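Local coordinates for putative short-chain dehydrogenase/reductase (Burkholderia xenovorans, PDB 5IZ4), which probably works as a nucleotide-dependent oxidoreductase of the short-chain dehydrogenase/reductase family and binds adenosine-5'-diphosphate in its Rossmann-type pocket, at residues 33-39 with 243-249; 95-101 with 153-158; 104-110 with 168-174; 124-129 with 176-180. All coordinates share one frame; numbering follows the deposited sequence. Where two conformers were deposited one is given.

Contact 1 of 4, residues 33-39 with 243-249; sequences RFAQAGW and ELAWFLT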
# COMPACT_ATOMS: atom_id res chain seq x y z
N ARG A 33 1.77 4.36 30.56
CA ARG A 33 2.80 5.15 29.88
C ARG A 33 2.48 6.63 29.91
O ARG A 33 3.37 7.47 30.13
CB ARG A 33 2.97 4.67 28.44
CG ARG A 33 4.06 5.43 27.68
CD ARG A 33 5.39 5.24 28.37
NE ARG A 33 6.49 5.99 27.76
CZ ARG A 33 6.80 7.25 28.08
NH1 ARG A 33 6.07 7.91 28.97
NH2 ARG A 33 7.83 7.85 27.50
N PHE A 34 1.21 7.00 29.69
CA PHE A 34 0.84 8.40 29.81
C PHE A 34 0.97 8.88 31.25
O PHE A 34 1.41 10.01 31.49
CB PHE A 34 -0.57 8.64 29.25
CG PHE A 34 -0.60 8.85 27.75
CD1 PHE A 34 -0.55 7.77 26.89
CD2 PHE A 34 -0.67 10.13 27.21
CE1 PHE A 34 -0.55 7.96 25.51
CE2 PHE A 34 -0.68 10.33 25.84
CZ PHE A 34 -0.62 9.25 24.98
N ALA A 35 0.64 8.02 32.22
CA ALA A 35 0.84 8.38 33.62
C ALA A 35 2.31 8.66 33.92
O ALA A 35 2.65 9.60 34.64
CB ALA A 35 0.30 7.28 34.53
N GLN A 36 3.21 7.84 33.36
CA GLN A 36 4.64 8.04 33.56
C GLN A 36 5.12 9.35 32.94
O GLN A 36 6.14 9.90 33.39
CB GLN A 36 5.40 6.84 32.98
CG GLN A 36 5.25 5.61 33.86
CD GLN A 36 5.60 4.31 33.16
OE1 GLN A 36 5.64 4.22 31.93
NE2 GLN A 36 5.85 3.27 33.96
N ALA A 37 4.41 9.85 31.94
CA ALA A 37 4.74 11.12 31.31
C ALA A 37 4.19 12.32 32.06
O ALA A 37 4.44 13.46 31.65
CB ALA A 37 4.22 11.12 29.87
N GLY A 38 3.46 12.10 33.15
CA GLY A 38 2.89 13.19 33.91
C GLY A 38 1.49 13.58 33.51
O GLY A 38 0.91 14.47 34.14
N TRP A 39 0.91 12.92 32.51
CA TRP A 39 -0.45 13.25 32.09
C TRP A 39 -1.48 12.72 33.09
O TRP A 39 -1.24 11.73 33.79
CB TRP A 39 -0.76 12.66 30.71
CG TRP A 39 -0.05 13.33 29.57
CD1 TRP A 39 1.24 13.79 29.56
CD2 TRP A 39 -0.59 13.62 28.27
NE1 TRP A 39 1.54 14.34 28.33
CE2 TRP A 39 0.43 14.25 27.52
CE3 TRP A 39 -1.83 13.41 27.67
CZ2 TRP A 39 0.24 14.67 26.20
CZ3 TRP A 39 -2.02 13.83 26.35
CH2 TRP A 39 -0.98 14.45 25.63
N GLU A 243 4.23 2.61 24.00
CA GLU A 243 5.28 3.55 23.60
C GLU A 243 4.97 4.19 22.26
O GLU A 243 5.18 5.39 22.07
CB GLU A 243 6.65 2.86 23.52
CG GLU A 243 7.35 2.57 24.83
CD GLU A 243 7.76 3.81 25.62
OE1 GLU A 243 7.85 3.70 26.85
OE2 GLU A 243 8.00 4.89 25.02
N LEU A 244 4.48 3.39 21.31
CA LEU A 244 4.12 3.93 20.00
C LEU A 244 2.95 4.91 20.11
O LEU A 244 2.96 5.97 19.46
CB LEU A 244 3.81 2.77 19.06
CG LEU A 244 3.50 2.98 17.57
CD1 LEU A 244 4.63 3.70 16.85
CD2 LEU A 244 3.25 1.62 16.93
N ALA A 245 1.94 4.59 20.92
CA ALA A 245 0.83 5.53 21.08
C ALA A 245 1.31 6.83 21.71
O ALA A 245 0.88 7.92 21.30
CB ALA A 245 -0.27 4.90 21.94
N TRP A 246 2.19 6.73 22.71
CA TRP A 246 2.75 7.93 23.33
C TRP A 246 3.59 8.72 22.34
O TRP A 246 3.47 9.95 22.26
CB TRP A 246 3.59 7.54 24.56
CG TRP A 246 4.48 8.67 25.02
CD1 TRP A 246 5.84 8.76 24.88
CD2 TRP A 246 4.06 9.89 25.64
NE1 TRP A 246 6.29 9.95 25.39
CE2 TRP A 246 5.22 10.67 25.86
CE3 TRP A 246 2.82 10.40 26.03
CZ2 TRP A 246 5.17 11.92 26.47
CZ3 TRP A 246 2.78 11.65 26.63
CH2 TRP A 246 3.94 12.40 26.84
N PHE A 247 4.44 8.04 21.56
CA PHE A 247 5.28 8.76 20.60
C PHE A 247 4.43 9.51 19.58
O PHE A 247 4.69 10.69 19.30
CB PHE A 247 6.23 7.81 19.86
CG PHE A 247 6.81 8.42 18.61
CD1 PHE A 247 7.88 9.31 18.69
CD2 PHE A 247 6.26 8.17 17.36
CE1 PHE A 247 8.39 9.90 17.56
CE2 PHE A 247 6.77 8.77 16.23
CZ PHE A 247 7.83 9.64 16.33
N LEU A 248 3.44 8.83 18.99
CA LEU A 248 2.59 9.48 18.00
C LEU A 248 1.89 10.69 18.59
O LEU A 248 1.67 11.69 17.89
CB LEU A 248 1.57 8.49 17.45
CG LEU A 248 2.13 7.42 16.51
CD1 LEU A 248 1.02 6.50 16.05
CD2 LEU A 248 2.83 8.08 15.31
N THR A 249 1.54 10.64 19.87
CA THR A 249 0.85 11.76 20.49
C THR A 249 1.80 12.92 20.78
O THR A 249 1.51 14.07 20.46
CB THR A 249 0.17 11.28 21.77
OG1 THR A 249 -0.81 10.30 21.42
CG2 THR A 249 -0.46 12.44 22.54
O HOH W 1 9.87 6.51 25.76

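Contact 2 of 4, residues 95-101 with 153-158; sequences IDALINC and TSVVNV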
# COMPACT_ATOMS: atom_id res chain seq x y z
N ILE A 95 -9.33 17.47 26.86
CA ILE A 95 -8.88 16.17 26.36
C ILE A 95 -7.78 16.44 25.35
O ILE A 95 -8.00 17.14 24.36
CB ILE A 95 -10.01 15.35 25.70
CG1 ILE A 95 -11.10 14.99 26.72
CG2 ILE A 95 -9.42 14.08 25.04
CD1 ILE A 95 -12.34 14.34 26.10
N ASP A 96 -6.59 15.90 25.61
CA ASP A 96 -5.46 16.13 24.71
C ASP A 96 -5.13 14.92 23.85
O ASP A 96 -4.46 15.07 22.83
CB ASP A 96 -4.23 16.53 25.53
CG ASP A 96 -4.45 17.83 26.28
OD1 ASP A 96 -5.06 17.81 27.37
OD2 ASP A 96 -4.01 18.88 25.77
N ALA A 97 -5.60 13.73 24.23
CA ALA A 97 -5.38 12.53 23.44
C ALA A 97 -6.48 11.53 23.77
O ALA A 97 -6.91 11.45 24.92
CB ALA A 97 -4.01 11.91 23.71
N LEU A 98 -6.92 10.78 22.77
CA LEU A 98 -7.85 9.67 22.94
C LEU A 98 -7.19 8.44 22.32
O LEU A 98 -6.79 8.48 21.16
CB LEU A 98 -9.19 9.96 22.25
CG LEU A 98 -10.12 8.75 22.08
CD1 LEU A 98 -10.61 8.26 23.43
CD2 LEU A 98 -11.29 9.14 21.17
N ILE A 99 -7.06 7.37 23.10
CA ILE A 99 -6.49 6.12 22.62
C ILE A 99 -7.61 5.08 22.63
O ILE A 99 -8.04 4.63 23.70
CB ILE A 99 -5.29 5.66 23.47
CG1 ILE A 99 -4.44 6.85 23.94
CG2 ILE A 99 -4.44 4.67 22.68
CD1 ILE A 99 -3.69 7.58 22.82
N ASN A 100 -8.08 4.70 21.45
CA ASN A 100 -9.20 3.76 21.31
C ASN A 100 -8.67 2.33 21.34
O ASN A 100 -8.33 1.76 20.31
CB ASN A 100 -9.96 4.03 20.01
CG ASN A 100 -10.76 5.32 20.06
OD1 ASN A 100 -11.62 5.48 20.92
ND2 ASN A 100 -10.46 6.25 19.16
N CYS A 101 -8.63 1.74 22.54
CA CYS A 101 -8.18 0.36 22.69
C CYS A 101 -9.31 -0.62 22.97
O CYS A 101 -9.05 -1.83 23.01
CB CYS A 101 -7.14 0.24 23.81
SG CYS A 101 -5.79 1.45 23.69
N THR A 153 -3.91 18.05 18.80
CA THR A 153 -4.17 16.93 19.69
C THR A 153 -4.17 15.63 18.89
O THR A 153 -3.95 15.62 17.67
CB THR A 153 -5.48 17.16 20.44
OG1 THR A 153 -6.50 17.49 19.50
CG2 THR A 153 -5.32 18.32 21.42
N SER A 154 -4.42 14.51 19.56
CA SER A 154 -4.07 13.21 19.00
C SER A 154 -5.14 12.16 19.27
O SER A 154 -5.55 11.98 20.41
CB SER A 154 -2.73 12.73 19.57
OG SER A 154 -2.43 11.42 19.12
N VAL A 155 -5.57 11.46 18.22
CA VAL A 155 -6.39 10.25 18.34
C VAL A 155 -5.56 9.07 17.83
O VAL A 155 -5.02 9.12 16.72
CB VAL A 155 -7.71 10.38 17.56
CG1 VAL A 155 -8.53 9.08 17.61
CG2 VAL A 155 -8.54 11.55 18.11
N VAL A 156 -5.46 8.01 18.63
CA VAL A 156 -4.73 6.80 18.25
C VAL A 156 -5.70 5.63 18.29
O VAL A 156 -6.28 5.33 19.35
CB VAL A 156 -3.52 6.55 19.17
CG1 VAL A 156 -2.83 5.22 18.81
CG2 VAL A 156 -2.53 7.71 19.11
N ASN A 157 -5.88 4.97 17.15
CA ASN A 157 -6.78 3.83 17.02
C ASN A 157 -5.96 2.55 17.02
O ASN A 157 -5.04 2.41 16.22
CB ASN A 157 -7.58 3.93 15.72
CG ASN A 157 -8.46 5.16 15.67
OD1 ASN A 157 -8.96 5.61 16.71
ND2 ASN A 157 -8.66 5.71 14.48
N VAL A 158 -6.30 1.62 17.90
CA VAL A 158 -5.58 0.35 17.93
C VAL A 158 -6.27 -0.57 16.92
O VAL A 158 -7.34 -1.12 17.19
CB VAL A 158 -5.53 -0.27 19.32
CG1 VAL A 158 -4.74 -1.60 19.25
CG2 VAL A 158 -4.87 0.68 20.28

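Contact 3 of 4, residues 104-110 with 168-174; sequences TTRVIPH and GSSIAYA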
# COMPACT_ATOMS: atom_id res chain seq x y z
N THR A 104 -13.06 -6.26 20.63
CA THR A 104 -13.46 -7.62 20.93
C THR A 104 -13.21 -8.50 19.72
O THR A 104 -13.03 -8.03 18.60
CB THR A 104 -14.94 -7.70 21.35
OG1 THR A 104 -15.20 -8.99 21.91
CG2 THR A 104 -15.84 -7.50 20.14
N THR A 105 -13.18 -9.81 19.98
CA THR A 105 -13.08 -10.80 18.92
C THR A 105 -13.52 -12.14 19.47
O THR A 105 -13.90 -12.27 20.64
CB THR A 105 -11.67 -10.89 18.33
OG1 THR A 105 -11.71 -11.69 17.14
CG2 THR A 105 -10.70 -11.51 19.33
N ARG A 106 -13.48 -13.15 18.61
CA ARG A 106 -13.62 -14.54 18.99
C ARG A 106 -12.88 -15.35 17.94
O ARG A 106 -13.04 -15.09 16.74
CB ARG A 106 -15.09 -14.96 19.08
CG ARG A 106 -15.29 -16.40 19.48
CD ARG A 106 -16.65 -16.59 20.16
NE ARG A 106 -17.77 -16.23 19.30
CZ ARG A 106 -18.28 -17.02 18.36
NH1 ARG A 106 -17.76 -18.22 18.15
NH2 ARG A 106 -19.31 -16.61 17.62
N VAL A 107 -12.07 -16.31 18.38
CA VAL A 107 -11.29 -17.10 17.43
C VAL A 107 -12.22 -18.03 16.66
O VAL A 107 -12.90 -18.88 17.26
CB VAL A 107 -10.19 -17.90 18.15
CG1 VAL A 107 -9.45 -18.78 17.15
CG2 VAL A 107 -9.22 -16.96 18.85
N ILE A 108 -12.25 -17.87 15.34
CA ILE A 108 -12.99 -18.75 14.42
C ILE A 108 -12.11 -18.92 13.19
O ILE A 108 -11.78 -17.92 12.55
CB ILE A 108 -14.34 -18.15 14.01
CG1 ILE A 108 -15.17 -17.73 15.23
CG2 ILE A 108 -15.11 -19.13 13.15
CD1 ILE A 108 -16.37 -16.88 14.86
N PRO A 109 -11.72 -20.14 12.82
CA PRO A 109 -10.88 -20.31 11.62
C PRO A 109 -11.51 -19.68 10.39
O PRO A 109 -12.72 -19.79 10.17
CB PRO A 109 -10.77 -21.83 11.48
CG PRO A 109 -10.97 -22.35 12.89
CD PRO A 109 -11.98 -21.42 13.51
N HIS A 110 -10.68 -19.00 9.59
CA HIS A 110 -11.18 -18.27 8.44
C HIS A 110 -11.76 -19.19 7.37
O HIS A 110 -12.55 -18.73 6.53
CB HIS A 110 -10.07 -17.41 7.80
CG HIS A 110 -9.67 -16.21 8.61
ND1 HIS A 110 -9.57 -14.95 8.07
CD2 HIS A 110 -9.29 -16.09 9.91
CE1 HIS A 110 -9.17 -14.10 9.00
NE2 HIS A 110 -9.00 -14.76 10.13
N GLY A 168 -5.57 -13.13 11.31
CA GLY A 168 -6.09 -12.78 12.62
C GLY A 168 -7.13 -13.76 13.14
O GLY A 168 -7.42 -14.80 12.56
N SER A 169 -7.71 -13.37 14.28
CA SER A 169 -8.52 -14.31 15.06
C SER A 169 -9.76 -14.79 14.30
O SER A 169 -10.18 -15.94 14.45
CB SER A 169 -8.91 -13.66 16.39
OG SER A 169 -9.40 -12.35 16.18
N SER A 170 -10.35 -13.93 13.47
CA SER A 170 -11.49 -14.34 12.65
C SER A 170 -11.61 -13.40 11.47
O SER A 170 -11.06 -12.29 11.47
CB SER A 170 -12.80 -14.33 13.43
OG SER A 170 -13.33 -13.00 13.53
N ILE A 171 -12.36 -13.84 10.46
CA ILE A 171 -12.57 -12.98 9.30
C ILE A 171 -13.43 -11.78 9.67
O ILE A 171 -13.29 -10.70 9.08
CB ILE A 171 -13.16 -13.80 8.14
CG1 ILE A 171 -13.03 -13.03 6.82
CG2 ILE A 171 -14.62 -14.19 8.41
CD1 ILE A 171 -13.61 -13.77 5.61
N ALA A 172 -14.33 -11.93 10.66
CA ALA A 172 -15.11 -10.78 11.12
C ALA A 172 -14.21 -9.77 11.83
O ALA A 172 -14.40 -8.55 11.69
CB ALA A 172 -16.24 -11.24 12.06
N TYR A 173 -13.23 -10.25 12.59
CA TYR A 173 -12.27 -9.36 13.22
C TYR A 173 -11.43 -8.64 12.18
O TYR A 173 -11.25 -7.42 12.22
CB TYR A 173 -11.40 -10.16 14.19
CG TYR A 173 -10.33 -9.36 14.90
CD1 TYR A 173 -10.62 -8.67 16.07
CD2 TYR A 173 -9.03 -9.32 14.41
CE1 TYR A 173 -9.64 -7.95 16.74
CE2 TYR A 173 -8.04 -8.60 15.07
CZ TYR A 173 -8.35 -7.92 16.23
OH TYR A 173 -7.38 -7.20 16.88
N ALA A 174 -10.92 -9.39 11.21
CA ALA A 174 -10.08 -8.78 10.18
C ALA A 174 -10.86 -7.70 9.42
O ALA A 174 -10.35 -6.60 9.20
CB ALA A 174 -9.57 -9.85 9.22
O HOH W 2 -14.96 -13.30 15.64
O HOH W 3 -13.39 -16.56 10.74

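Contact 4 of 4, residues 124-129 with 176-180; sequences VYRVNL and SKGAV. With ADP (adenosine-5'-diphosphate), chain B.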
# COMPACT_ATOMS: atom_id res chain seq x y z
N VAL A 124 -18.64 -7.89 16.51
CA VAL A 124 -17.27 -7.39 16.48
C VAL A 124 -17.22 -5.97 15.93
O VAL A 124 -16.48 -5.11 16.43
CB VAL A 124 -16.40 -8.35 15.64
CG1 VAL A 124 -15.03 -7.79 15.42
CG2 VAL A 124 -16.34 -9.72 16.31
N TYR A 125 -18.02 -5.70 14.89
CA TYR A 125 -18.02 -4.38 14.27
C TYR A 125 -18.55 -3.33 15.23
O TYR A 125 -18.11 -2.17 15.20
CB TYR A 125 -18.87 -4.41 13.01
CG TYR A 125 -18.65 -3.30 12.01
CD1 TYR A 125 -19.65 -2.36 11.77
CD2 TYR A 125 -17.48 -3.22 11.27
CE1 TYR A 125 -19.48 -1.35 10.81
CE2 TYR A 125 -17.30 -2.23 10.33
CZ TYR A 125 -18.29 -1.29 10.10
OH TYR A 125 -18.11 -0.30 9.14
N ARG A 126 -19.50 -3.73 16.09
CA ARG A 126 -20.11 -2.78 17.01
C ARG A 126 -19.09 -2.20 17.97
O ARG A 126 -19.13 -1.00 18.27
CB ARG A 126 -21.25 -3.49 17.75
CG ARG A 126 -21.68 -2.89 19.07
CD ARG A 126 -22.56 -1.66 18.91
NE ARG A 126 -23.67 -1.80 17.95
CZ ARG A 126 -24.50 -0.80 17.68
NH1 ARG A 126 -24.35 0.36 18.32
NH2 ARG A 126 -25.48 -0.95 16.80
N VAL A 127 -18.14 -3.02 18.44
CA VAL A 127 -17.11 -2.51 19.34
C VAL A 127 -15.96 -1.90 18.55
O VAL A 127 -15.50 -0.79 18.85
CB VAL A 127 -16.59 -3.62 20.27
CG1 VAL A 127 -15.60 -3.03 21.27
CG2 VAL A 127 -17.73 -4.37 20.96
N ASN A 128 -15.48 -2.62 17.55
CA ASN A 128 -14.19 -2.26 16.96
C ASN A 128 -14.30 -1.06 16.04
O ASN A 128 -13.33 -0.29 15.92
CB ASN A 128 -13.62 -3.46 16.19
CG ASN A 128 -13.27 -4.62 17.10
OD1 ASN A 128 -13.46 -4.55 18.31
ND2 ASN A 128 -12.75 -5.69 16.52
N LEU A 129 -15.45 -0.87 15.40
CA LEU A 129 -15.58 0.20 14.42
C LEU A 129 -16.61 1.23 14.87
O LEU A 129 -16.25 2.41 15.02
CB LEU A 129 -15.94 -0.37 13.04
CG LEU A 129 -15.89 0.59 11.83
CD1 LEU A 129 -17.07 1.57 11.82
CD2 LEU A 129 -14.55 1.32 11.78
N SER A 176 -13.38 -5.94 10.46
CA SER A 176 -13.62 -4.77 11.29
C SER A 176 -12.39 -3.90 11.38
O SER A 176 -12.50 -2.67 11.46
CB SER A 176 -14.11 -5.18 12.70
OG SER A 176 -13.03 -5.69 13.48
N LYS A 177 -11.20 -4.51 11.31
CA LYS A 177 -9.96 -3.74 11.43
C LYS A 177 -9.59 -3.09 10.10
O LYS A 177 -8.99 -2.00 10.08
CB LYS A 177 -8.85 -4.63 11.96
CG LYS A 177 -9.09 -5.12 13.39
CD LYS A 177 -9.19 -3.97 14.40
CE LYS A 177 -9.12 -4.51 15.83
NZ LYS A 177 -9.09 -3.43 16.87
N GLY A 178 -9.95 -3.71 8.97
CA GLY A 178 -9.84 -3.01 7.71
C GLY A 178 -10.69 -1.76 7.69
O GLY A 178 -10.28 -0.71 7.18
N ALA A 179 -11.90 -1.84 8.27
CA ALA A 179 -12.75 -0.66 8.38
C ALA A 179 -12.11 0.39 9.28
O ALA A 179 -12.20 1.59 8.99
CB ALA A 179 -14.12 -1.07 8.91
N VAL A 180 -11.48 -0.04 10.38
CA VAL A 180 -10.81 0.92 11.26
C VAL A 180 -9.72 1.66 10.49
O VAL A 180 -9.56 2.88 10.62
CB VAL A 180 -10.24 0.21 12.51
CG1 VAL A 180 -9.31 1.16 13.27
CG2 VAL A 180 -11.38 -0.26 13.43
PB ADP B . -5.42 -5.99 23.63
O1B ADP B . -6.53 -5.11 22.95
O2B ADP B . -4.64 -5.34 24.80
O3B ADP B . -4.56 -6.89 22.69
PA ADP B . -7.63 -6.84 25.55
O1A ADP B . -8.93 -7.78 25.26
O2A ADP B . -7.16 -6.96 27.03
O3A ADP B . -6.59 -7.16 24.39
O5' ADP B . -8.36 -5.37 25.31
C5' ADP B . -9.75 -5.25 24.94
C4' ADP B . -10.36 -4.36 26.02
O4' ADP B . -11.62 -3.75 25.52
C3' ADP B . -10.74 -5.11 27.32
O3' ADP B . -10.56 -4.31 28.45
C2' ADP B . -12.26 -5.33 27.07
O2' ADP B . -12.86 -5.53 28.35
C1' ADP B . -12.65 -4.00 26.46
N9 ADP B . -13.96 -4.07 25.78
C8 ADP B . -14.55 -5.14 25.09
N7 ADP B . -15.73 -4.80 24.64
C5 ADP B . -15.93 -3.49 25.03
C6 ADP B . -16.99 -2.62 24.85
N6 ADP B . -18.09 -3.01 24.16
N1 ADP B . -16.90 -1.38 25.35
C2 ADP B . -15.80 -1.03 26.03
N3 ADP B . -14.75 -1.80 26.26
C4 ADP B . -14.84 -3.03 25.74
O HOH W 4 -10.91 -1.26 17.02

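Contact 1 of 4, residues 33-39 with 243-249
An aromatic cluster of Phe34, Trp39 and Trp246 joins the C-terminal end of helix 25-36 to helix 238-250 beside the central parallel sheet. Trp246 is the wedge: with CG anti to its backbone N (chi1 165°), the indole runs across to the 33-39 segment and drives its six-membered edge at two rings. Toward the face of Phe34 the pair is edge-to-face, planes 85° apart, with Phe34 CE2 3.5 Å from Trp246 CE3. Toward Trp39 the stack is an offset edge-to-face one, Trp39 NE1 lying 3.4 Å from Trp246 CZ3. One indole face carries two further partners. The Ala37 methyl makes a CH-pi contact over the six-membered ring (Ala37 CB to Trp246 CH2 3.3 Å), while the guanidinium makes a cation-pi contact, Arg33 CZ being 3.9 Å from the centroid of the Trp246 five-membered ring.

Arg33 also forms a salt bridge, NE to Glu243 OE1 at 2.8 Å. Its N-H...O angle of 135° shows a bent bond, and the donor meets OE1 from above the carboxylate plane. Water 1 bridges the same pair, accepting from Arg33 NH2 (3.0 Å) and donating to Glu243 OE2 (2.6 Å), so that both carboxylate oxygens are engaged.

Gly38, with positive phi, closes helix 25-36 in a Schellman motif and turns the chain so that Trp39 joins the cluster. On the side of helix 238-250 turned away from segment 33-39, Phe247 stacks on Phe247 of the second subunit. Two helices sharing one flank of a parallel sheet, here locked by aromatic packing and an ion pair, are typical of the Rossmann fold.

Contact 2 of 4, residues 95-101 with 153-158
Asn100 and Asn157 lie side by side on neighbouring strands, pointing the same way, and their amides join in a nearly straight bond from Asn100 ND2 to Asn157 OD1 of 2.9 Å. OD1 lies in the Asn100 amide plane, and the two amide planes are turned 31° apart. In both, CG stands anti to the carbonyl carbon and beside the backbone N (chi1 -72° in Asn100, -62° in Asn157), so the two chains leave the sheet in the same sense. Asn157 ND2 reaches on to Thr184 OG1, so this buried polar pair continues into helix 171-191; Leu98 and Val155 share its face, which helix 118-146 covers.

On the other face Ile99 and Val156 also run alongside each other, Ile99 CD1 resting 3.8 Å from Val156 CB. Ile99 then meets Phe34 of helix 25-36. At the C-terminal ends, Cys101 SG touches Val158 CG2 (3.6 Å), and both side chains pack on Ile26 by the nucleotide.

The parallel pairing beneath is a ladder whose bonds zigzag between strands: Leu98 N to Ser154 O at 3.0 Å, Val156 N to Leu98 O at 2.9 Å, Asn100 N to Val156 O at 2.8 Å and Val158 N to Asn100 O at 3.2 Å. With the strands almost exactly parallel and helix 118-146 connecting them, this is a beta-alpha-beta crossover in the heart of a Rossmann fold, its Asn-Cys-Ala-Gly end resembling the family's NNAG motif.

Contact 3 of 4, residues 104-110 with 168-174
Ser169 and Ser170, at the N-terminal end of helix 171-191, meet the loop that follows strand 97-100 in this Rossmann-type fold, and the helix start is held mostly by polar contacts.

Among direct hydrogen bonds, Ile108 N donates to Ser169 O at 3.0 Å with an N-H...O angle of 160°. A short bond of 2.6 Å joins the hydroxyls Thr105 OG1 and Ser169 OG; the first is put there by OG1 lying anti to the Thr105 backbone N (chi1 -169°). His110 NE2 donates to Gly168 O at 2.9 Å, but from well above the carbonyl plane.

Capping comes next. Ser170 is the N-cap, its OG accepting from Tyr173 N at 2.9 Å. Water 2 extends this cap to the loop: it donates to Arg106 O (2.8 Å) and accepts from Ser170 OG (2.7 Å). The cap oxygen thus takes part in two bonds. Water 3 accepts from Ile171 N, in the first turn, and lies close enough to Ile108 O to donate to it, though other acceptors may compete.

Packing completes the contact. The His110 ring lays one face against Ile171 N at the start of the helix, while its ND1 bonds to Ser186 OG of the third subunit, so the imidazole ties loop, helix end and neighbouring subunit together. Tyr173 opens a YxxxK sequence, the signature in which this family usually carries its active-site tyrosine. Thr104 O approaches the ring edge of that tyrosine, in the ring plane, and Thr105 CB comes within 3.3 Å of Tyr173 CD1.

Contact 4 of 4, residues 124-129 with 176-180
Asn128 and Ser176 make the one direct hydrogen bond between segments 124-129 and 176-180: Asn128 ND2 donates to Ser176 OG at 3.1 Å, with the acceptor in the amide plane and an N-H...O angle of 160°. Close by, Asn128 O touches Val180 CG2 (3.2 Å), and water 4 donates to the same carbonyl (2.8 Å) while accepting from Lys177 NZ (2.8 Å). Lys177 starts away from helix 118-146, but the bend at chi2 (-61°) swings its end back to the water. Further along, the contact is apolar. Leu129 CD2 lies 3.8 Å from Ala179 CB, and the Tyr125 ring meets the same methyl with its edge, CE2 to CB 3.7 Å.

A second shell sets these groups. Asn128 OD1 accepts from Thr104 N, which helps fix the amide's rotation, with ND2 toward Ser176; Ser176 OG bonds in turn to Tyr173 O, one turn back. Lys177 NZ also reaches Val158 O, at the end of its strand. One turn of helix 118-146, at 126-129, is of the wider pi type. Val127 leaves that turn on the nucleotide side, CG2 3.5 Å from ADP N6.

Within the chain the two helix segments pack at a shallow -29° crossing. Outward, the Tyr125 ring stacks on Tyr125 of the third subunit, consistent with the helix pair through which many family members associate. Asn128, Tyr173 and Lys177, with Ser160 nearby and a water between asparagine carbonyl and lysine, are consistent with the Asn-Ser-Tyr-Lys active site of classical short-chain dehydrogenases.

How the contacts relate
Contact 2 is the hub. Its strand 153-158 touches contact 1 through a probable hydrogen bond, Thr249 OG1 to Ser154 OG at 3.0 Å, and contact 4, whose centre is about 16 Å away, through the lysine-to-strand bond, so each flank of the sheet is tied to the same strand. Contacts 3 and 4 share helix 171-191, lie with centres about 11 Å apart, and meet at the asparagine amide, where the probable active site forms. Both also touch the third subunit, whereas contact 1, centred about 29 Å from contact 3, faces the second. Cys101 of contact 2 and Val127 of contact 4 line the ADP pocket; Ala245 of contact 1 keeps its side chain about 11 Å from the nucleotide.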